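Side-chain contact in putative monooxygenase (Fusobacterium nucleatum subsp. nucleatum, PDB 3MCS), which probably acts as a monooxygenase of the antibiotic biosynthesis monooxygenase family, two related alpha-beta units of which are joined in one chain: residues N32-M35 / G36-G40. Residues are numbered along the deposited sequence; the frame is centred on the assembly and turned at random.
Sequences NKTM and GVEQG
The carbonyl oxygen of Thr34 takes two backbone N-H groups as helix 20-37 ends: Glu38 N donates to Thr34 O (2.9 Å, 158°), and Val37 N adds a weak bond. Val37 N also bonds weakly to Lys33 O, while Gly36 N reaches Asn32 O at 3.3 Å, so the last turn mixes i-to-i+4 spacing with a shift toward i-to-i+3. Glu38 then leaves helical geometry and turns the chain toward strand 41-49, a turn that brings Glu38 CB within 3.3 Å of Thr34 O.

With CG anti to the carbonyl carbon of Glu38 (chi1 -56°) and the chain extended beyond it, the carboxylate lies across Thr34, Glu38 OE1 3.7 Å from Thr34 CG2. Glutamate is long enough to pass Thr34 and still meet His71 ND1, hydrogen-bonded to OE1. Threonine suits the inner face: OG1 bonds back to Tyr30 O, and the side chain packs against Val41, Leu44 and Ala76. At the exposed surface, Val37 CB makes a van der Waals approach to Lys33 O. The helix end thus meets helices 65-73 and 75-87 and strand 41-49, consistent with a dimeric alpha-beta barrel unit; the His71 bond limits carboxylate rotation and, were the imidazole protonated, would add charge attraction.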
loop_
_atom_site.group_PDB
_atom_site.type_symbol
_atom_site.label_atom_id
_atom_site.label_comp_id
_atom_site.label_asym_id
_atom_site.label_seq_id
_atom_site.Cartn_x
_atom_site.Cartn_y
_atom_site.Cartn_z
ATOM N N ASN A 32 -14.135 -1.009 -7.960
ATOM C CA ASN A 32 -14.999 -2.076 -8.489
ATOM C C ASN A 32 -15.032 -2.185 -10.009
ATOM O O ASN A 32 -15.135 -3.280 -10.544
ATOM C CB ASN A 32 -16.445 -1.934 -7.980
ATOM C CG ASN A 32 -16.605 -2.305 -6.501
ATOM O OD1 ASN A 32 -15.777 -3.014 -5.917
ATOM N ND2 ASN A 32 -17.693 -1.844 -5.905
ATOM N N LYS A 33 -14.951 -1.056 -10.703
ATOM C CA LYS A 33 -15.020 -1.075 -12.161
ATOM C C LYS A 33 -13.667 -1.448 -12.731
ATOM O O LYS A 33 -13.600 -2.109 -13.755
ATOM C CB LYS A 33 -15.542 0.255 -12.748
ATOM C CG LYS A 33 -15.706 0.208 -14.297
ATOM C CD LYS A 33 -16.209 1.540 -14.908
ATOM C CE LYS A 33 -16.416 1.450 -16.437
ATOM N NZ LYS A 33 -17.460 0.457 -16.847
ATOM N N THR A 34 -12.595 -1.059 -12.050
ATOM C CA THR A 34 -11.245 -1.395 -12.513
ATOM C C THR A 34 -10.947 -2.886 -12.464
ATOM O O THR A 34 -10.603 -3.485 -13.494
ATOM C CB THR A 34 -10.163 -0.654 -11.705
ATOM O OG1 THR A 34 -10.264 0.739 -11.981
ATOM C CG2 THR A 34 -8.775 -1.110 -12.091
HETATM N N MSE A 35 -11.063 -3.470 -11.270
HETATM C CA MSE A 35 -10.772 -4.890 -11.060
HETATM C C MSE A 35 -11.777 -5.814 -11.749
HETATM O O MSE A 35 -11.419 -6.892 -12.218
HETATM C CB MSE A 35 -10.715 -5.198 -9.577
HETATM C CG MSE A 35 -9.428 -4.775 -8.917
HETATM SE SE MSE A 35 -7.984 -5.888 -9.491
HETATM C CE MSE A 35 -8.533 -7.636 -8.939
ATOM N N GLY A 36 -13.031 -5.401 -11.847
ATOM C CA GLY A 36 -14.017 -6.249 -12.498
ATOM C C GLY A 36 -13.821 -6.429 -14.001
ATOM O O GLY A 36 -14.162 -7.470 -14.560
ATOM N N VAL A 37 -13.224 -5.427 -14.645
ATOM C CA VAL A 37 -13.128 -5.369 -16.104
ATOM C C VAL A 37 -11.734 -5.340 -16.725
ATOM O O VAL A 37 -11.545 -5.876 -17.802
ATOM C CB VAL A 37 -13.884 -4.083 -16.571
ATOM C CG1 VAL A 37 -13.474 -3.628 -17.980
ATOM C CG2 VAL A 37 -15.417 -4.276 -16.443
ATOM N N GLU A 38 -10.753 -4.744 -16.059
ATOM C CA GLU A 38 -9.442 -4.529 -16.696
ATOM C C GLU A 38 -8.397 -5.643 -16.533
ATOM O O GLU A 38 -8.393 -6.385 -15.555
ATOM C CB GLU A 38 -8.867 -3.169 -16.240
ATOM C CG GLU A 38 -9.833 -2.021 -16.543
ATOM C CD GLU A 38 -9.352 -0.666 -16.092
ATOM O OE1 GLU A 38 -8.177 -0.547 -15.681
ATOM O OE2 GLU A 38 -10.164 0.289 -16.167
ATOM N N GLN A 39 -7.507 -5.716 -17.526
ATOM C CA GLN A 39 -6.418 -6.687 -17.574
ATOM C C GLN A 39 -5.112 -6.165 -16.997
ATOM O O GLN A 39 -4.786 -4.987 -17.135
ATOM C CB GLN A 39 -6.158 -7.068 -19.021
ATOM C CG GLN A 39 -7.317 -7.778 -19.662
ATOM C CD GLN A 39 -7.548 -9.151 -19.072
ATOM O OE1 GLN A 39 -6.625 -9.770 -18.540
ATOM N NE2 GLN A 39 -8.780 -9.644 -19.180
ATOM N N GLY A 40 -4.346 -7.067 -16.393
ATOM C CA GLY A 40 -3.053 -6.744 -15.820
ATOM C C GLY A 40 -3.092 -6.021 -14.486
ATOM O O GLY A 40 -2.053 -5.595 -13.977
#